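Local coordinates for avidin-related protein 4/5 (Gallus gallus, PDB 1Y55) that binds biotin with high affinity, as a tetrameric, thermostable relative of avidin and streptavidin, at residues Tyr33-Ala38 and Val66-Ser71; Ser58-Gly63 and Gly79-Asp84. The protein carries 1 engineered substitution. One frame throughout, in Å; residues are numbered along the deposited sequence. Where two conformers were deposited one is given.

Contact 1: residues Tyr33-Ala38 and Val66-Ser71; sequences YLTAVA and VHWNFS. With BTN (biotin), chain C.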
# COMPACT_ATOMS: atom_id res chain seq x y z
N TYR A 33 -19.69 -0.26 -11.27
CA TYR A 33 -19.18 0.59 -10.21
C TYR A 33 -19.41 2.04 -10.63
O TYR A 33 -18.96 2.44 -11.70
CB TYR A 33 -17.68 0.33 -9.99
CG TYR A 33 -17.16 0.75 -8.64
CD1 TYR A 33 -16.91 2.09 -8.34
CD2 TYR A 33 -16.90 -0.18 -7.66
CE1 TYR A 33 -16.43 2.48 -7.09
CE2 TYR A 33 -16.41 0.19 -6.42
CZ TYR A 33 -16.19 1.52 -6.13
OH TYR A 33 -15.72 1.84 -4.88
N LEU A 34 -20.10 2.81 -9.78
CA LEU A 34 -20.32 4.24 -9.99
C LEU A 34 -19.56 4.96 -8.88
O LEU A 34 -19.99 5.01 -7.73
CB LEU A 34 -21.81 4.59 -9.96
CG LEU A 34 -22.12 6.03 -10.33
CD1 LEU A 34 -21.66 6.37 -11.74
CD2 LEU A 34 -23.61 6.30 -10.18
N THR A 35 -18.37 5.45 -9.21
CA THR A 35 -17.58 6.15 -8.22
C THR A 35 -18.15 7.54 -7.94
O THR A 35 -18.60 8.23 -8.85
CB THR A 35 -16.10 6.23 -8.62
OG1 THR A 35 -15.39 6.88 -7.55
CG2 THR A 35 -15.86 7.00 -9.93
N ALA A 36 -18.12 7.94 -6.67
CA ALA A 36 -18.54 9.28 -6.29
C ALA A 36 -17.47 10.32 -6.59
O ALA A 36 -17.79 11.51 -6.70
CB ALA A 36 -18.89 9.32 -4.82
N VAL A 37 -16.21 9.88 -6.67
CA VAL A 37 -15.05 10.76 -6.79
C VAL A 37 -14.15 10.27 -7.92
O VAL A 37 -14.11 9.08 -8.26
CB VAL A 37 -14.23 10.83 -5.47
CG1 VAL A 37 -15.06 11.50 -4.37
CG2 VAL A 37 -13.75 9.45 -5.02
N ALA A 38 -13.37 11.19 -8.47
CA ALA A 38 -12.40 10.85 -9.51
C ALA A 38 -11.42 11.99 -9.64
O ALA A 38 -11.63 13.08 -9.10
CB ALA A 38 -13.09 10.61 -10.85
N VAL A 66 -11.78 -2.86 -11.42
CA VAL A 66 -12.64 -1.90 -12.09
C VAL A 66 -11.88 -1.28 -13.25
O VAL A 66 -10.85 -0.65 -13.07
CB VAL A 66 -13.12 -0.77 -11.15
CG1 VAL A 66 -14.09 0.14 -11.88
CG2 VAL A 66 -13.77 -1.35 -9.90
N HIS A 67 -12.40 -1.49 -14.46
CA HIS A 67 -11.90 -0.83 -15.66
C HIS A 67 -12.67 0.48 -15.82
O HIS A 67 -13.83 0.48 -16.25
CB HIS A 67 -12.06 -1.74 -16.89
CG HIS A 67 -11.97 -1.03 -18.21
ND1 HIS A 67 -10.92 -1.10 -19.11
CD2 HIS A 67 -12.87 -0.20 -18.76
CE1 HIS A 67 -11.22 -0.35 -20.17
NE2 HIS A 67 -12.39 0.21 -19.97
N TRP A 68 -12.06 1.60 -15.47
CA TRP A 68 -12.76 2.88 -15.57
C TRP A 68 -13.03 3.18 -17.05
O TRP A 68 -12.12 3.14 -17.87
CB TRP A 68 -11.94 3.99 -14.91
CG TRP A 68 -11.68 3.67 -13.47
CD1 TRP A 68 -10.49 3.29 -12.92
CD2 TRP A 68 -12.66 3.58 -12.41
NE1 TRP A 68 -10.65 3.01 -11.59
CE2 TRP A 68 -11.97 3.17 -11.25
CE3 TRP A 68 -14.04 3.81 -12.31
CZ2 TRP A 68 -12.61 3.00 -10.02
CZ3 TRP A 68 -14.67 3.65 -11.10
CH2 TRP A 68 -13.96 3.25 -9.97
N ASN A 69 -14.28 3.51 -17.36
CA ASN A 69 -14.67 3.75 -18.75
C ASN A 69 -14.43 5.17 -19.21
O ASN A 69 -14.74 5.51 -20.34
CB ASN A 69 -16.13 3.38 -18.97
CG ASN A 69 -16.33 1.90 -19.27
OD1 ASN A 69 -15.39 1.10 -19.29
ND2 ASN A 69 -17.59 1.54 -19.49
N PHE A 70 -13.88 6.00 -18.34
CA PHE A 70 -13.70 7.43 -18.60
C PHE A 70 -12.28 7.90 -18.36
O PHE A 70 -12.02 9.10 -18.43
CB PHE A 70 -14.69 8.24 -17.75
CG PHE A 70 -14.55 7.99 -16.28
CD1 PHE A 70 -15.24 6.95 -15.67
CD2 PHE A 70 -13.72 8.77 -15.50
CE1 PHE A 70 -15.11 6.72 -14.30
CE2 PHE A 70 -13.58 8.53 -14.14
CZ PHE A 70 -14.28 7.50 -13.54
N SER A 71 -11.36 6.98 -18.06
CA SER A 71 -9.95 7.32 -17.92
C SER A 71 -9.13 6.12 -18.32
O SER A 71 -9.67 5.05 -18.58
CB SER A 71 -9.64 7.75 -16.50
OG SER A 71 -9.59 6.63 -15.67
C11 BTN C . -10.24 7.92 -12.11
O11 BTN C . -10.13 8.91 -11.17
O12 BTN C . -9.69 8.02 -13.27
C10 BTN C . -10.99 6.69 -11.83
C9 BTN C . -11.86 6.73 -10.60
C8 BTN C . -11.10 6.31 -9.34
C7 BTN C . -12.01 6.33 -8.11
C2 BTN C . -11.34 5.74 -6.84
S1 BTN C . -11.10 3.99 -6.86
C6 BTN C . -10.61 4.07 -5.13
C5 BTN C . -11.59 5.04 -4.48
N1 BTN C . -12.82 4.41 -4.03
C3 BTN C . -13.86 4.86 -4.71
O3 BTN C . -15.10 4.44 -4.51
N2 BTN C . -13.51 5.77 -5.60
C4 BTN C . -12.09 6.05 -5.54

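Contact 2: residues Ser58-Gly63 and Gly79-Asp84; sequences SQPTFG and GQCFID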
# COMPACT_ATOMS: atom_id res chain seq x y z
N SER A 58 -17.94 -18.80 4.80
CA SER A 58 -19.06 -17.90 5.10
C SER A 58 -18.63 -16.44 5.08
O SER A 58 -19.46 -15.58 4.77
CB SER A 58 -19.71 -18.22 6.44
OG SER A 58 -18.77 -18.15 7.50
N GLN A 59 -17.36 -16.15 5.40
CA GLN A 59 -16.87 -14.78 5.38
C GLN A 59 -15.72 -14.73 4.39
O GLN A 59 -14.53 -14.70 4.79
CB GLN A 59 -16.41 -14.36 6.77
CG GLN A 59 -17.58 -14.30 7.76
CD GLN A 59 -17.21 -13.66 9.09
OE1 GLN A 59 -17.86 -12.72 9.51
NE2 GLN A 59 -16.16 -14.15 9.73
N PRO A 60 -16.03 -14.79 3.10
CA PRO A 60 -14.99 -14.97 2.08
C PRO A 60 -14.11 -13.75 1.88
O PRO A 60 -14.58 -12.61 1.98
CB PRO A 60 -15.79 -15.23 0.81
CG PRO A 60 -17.06 -14.49 1.04
CD PRO A 60 -17.37 -14.73 2.49
N THR A 61 -12.86 -14.00 1.53
CA THR A 61 -12.04 -12.96 0.91
C THR A 61 -12.40 -12.91 -0.60
O THR A 61 -12.98 -13.85 -1.19
CB THR A 61 -10.59 -13.19 1.13
OG1 THR A 61 -10.18 -13.29 2.50
CG2 THR A 61 -10.07 -14.22 0.29
N PHE A 62 -12.03 -11.80 -1.23
CA PHE A 62 -12.37 -11.56 -2.63
C PHE A 62 -11.43 -10.50 -3.19
O PHE A 62 -10.75 -9.78 -2.44
CB PHE A 62 -13.84 -11.12 -2.78
CG PHE A 62 -14.15 -9.84 -2.05
CD1 PHE A 62 -13.86 -8.61 -2.64
CD2 PHE A 62 -14.65 -9.86 -0.76
CE1 PHE A 62 -14.08 -7.42 -1.94
CE2 PHE A 62 -14.90 -8.69 -0.09
CZ PHE A 62 -14.61 -7.48 -0.67
N GLY A 63 -11.45 -10.38 -4.51
CA GLY A 63 -10.81 -9.28 -5.21
C GLY A 63 -11.63 -8.94 -6.44
O GLY A 63 -12.36 -9.80 -6.97
N GLY A 79 -10.57 -7.60 -0.22
CA GLY A 79 -11.09 -7.51 1.12
C GLY A 79 -11.80 -8.76 1.54
O GLY A 79 -11.61 -9.84 0.96
N GLN A 80 -12.62 -8.59 2.57
CA GLN A 80 -13.36 -9.70 3.17
C GLN A 80 -14.77 -9.24 3.50
O GLN A 80 -14.98 -8.09 3.89
CB GLN A 80 -12.62 -10.23 4.41
CG GLN A 80 -13.20 -11.50 5.01
CD GLN A 80 -12.33 -12.17 6.07
OE1 GLN A 80 -12.74 -13.25 6.58
NE2 GLN A 80 -11.22 -11.62 6.41
N CYS A 81 -15.73 -10.15 3.32
CA CYS A 81 -17.12 -9.91 3.74
C CYS A 81 -17.31 -10.50 5.12
O CYS A 81 -17.11 -11.71 5.32
CB CYS A 81 -18.12 -10.55 2.80
SG CYS A 81 -17.58 -10.80 1.14
N PHE A 82 -17.66 -9.65 6.07
CA PHE A 82 -17.95 -10.07 7.43
C PHE A 82 -19.45 -10.04 7.67
O PHE A 82 -20.14 -9.14 7.21
CB PHE A 82 -17.26 -9.15 8.43
CG PHE A 82 -15.78 -9.22 8.39
CD1 PHE A 82 -15.13 -10.32 8.92
CD2 PHE A 82 -15.03 -8.21 7.82
CE1 PHE A 82 -13.74 -10.40 8.88
CE2 PHE A 82 -13.64 -8.28 7.79
CZ PHE A 82 -13.00 -9.37 8.32
N ILE A 83 -19.92 -11.02 8.43
CA ILE A 83 -21.30 -11.09 8.92
C ILE A 83 -21.28 -10.94 10.45
O ILE A 83 -20.65 -11.74 11.13
CB ILE A 83 -21.96 -12.46 8.62
CG1 ILE A 83 -21.83 -12.85 7.15
CG2 ILE A 83 -23.43 -12.45 9.04
CD1 ILE A 83 -21.97 -14.36 6.91
N ASP A 84 -21.96 -9.91 10.92
CA ASP A 84 -22.24 -9.57 12.33
C ASP A 84 -23.03 -10.63 13.06
O ASP A 84 -23.67 -11.46 12.44
CB ASP A 84 -23.26 -8.40 12.35
CG ASP A 84 -22.71 -7.12 12.86
OD1 ASP A 84 -23.42 -6.13 12.61
OD2 ASP A 84 -21.65 -6.99 13.51

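Contact 1: residues Tyr33-Ala38 and Val66-Ser71
Trp68 meets biotin with one face of its indole and Tyr33 with its six-membered edge. The first face carries the valeryl chain, BTN C9 lying 3.6 Å above the plane, and the opposite face is covered by CG1 of Val66 from its own segment. The edge points to the face of Tyr33 in an offset edge-to-face pair, planes at 90°, with CH2 of Trp68 3.6 Å from CD1 of Tyr33. NE1 is satisfied by Thr75 OG1. At the benzo rim CG2 of Thr35 touches CZ3 of Trp68 and CZ of Phe70. No hydrogen bond links the segments directly; they are joined by apolar contacts and by the ligand, at the biotin-binding end of an avidin-type antiparallel beta barrel. At the ureido group Tyr33 OH donates to BTN O3 at 2.7 Å, near the plane of its own ring, while BTN N2 gives Thr35 OG1 an almost straight bond of 2.9 Å (174°). That hydroxyl, anti to its backbone N, in turn donates to Val37 O on a lone pair. Replacing Trp68, for example by an alanine here, would probably cost the valeryl chain its flat support and loosen Tyr33 and Thr35. Packing is sparser toward the partly exposed Phe70 and Ser71: Ala38 CB touches Phe70 CE2 at 3.9 Å, and Ser71 OG donates to the carboxylate atom BTN O12 at 2.8 Å.

Contact 2: residues Ser58-Gly63 and Gly79-Asp84
Gln59 sets CG anti to its carbonyl carbon (chi1 -66°) and runs extended beyond it, so that its amide lies along the other strand; Phe62 puts CG in the crowded position between backbone N and carbonyl carbon (chi1 61°), folding its ring over Gly79. OE1 of Gln59 accepts the N-H of Ile83 on a lone pair at 2.9 Å, beside the segment 58-60, which is loop. The same oxygen lies at the edge of the Phe82 ring, with the amide and ring planes nearly perpendicular, and NE2 bonds to Asn102 O of a second subunit. Next along, Cys81 N donates to Pro60 O at 3.0 Å, in the carbonyl plane. Phe62 and Gly79 exchange two main-chain bonds, each donor standing above the acceptor's carbonyl plane. Gly79 CA makes a CH-pi contact over the Phe62 ring, 4.3 Å from its centroid. Cys81 SG comes obliquely to the ring, 3.6 Å from Phe62 CD2, and touches Pro60 CG. Cys81 O is buried and has no hydrogen-bond partner in the model. Thr61 and Gln80 face the second subunit from the other side of the sheet. Thr61-Gln80 as a non-hydrogen-bonded pair and Phe62-Gly79 as a hydrogen-bonded pair mark an antiparallel beta hairpin, two neighbouring strands of the avidin barrel.

How the contacts relate
The centres of contacts 1 and 2 lie about 23 Å apart, on opposite sides of the chain's centre, and strand 61-67 connects them: contact 2 uses its beginning, contact 1 its end. Along the chain the segments alternate, in the order 33-38, 58-63, 66-71, 79-84. Contact 2 pairs strand 61-67 with its neighbour 74-83, whereas contact 1 reaches past strand 47-53 to the end of strand 28-34, across the mouth where biotin sits. One barrel strand thus leads at one end into the loop that lines the biotin pocket and pairs in the hairpin at the other. Both contacts also touch the second subunit, placing them beside an interface of the tetramer.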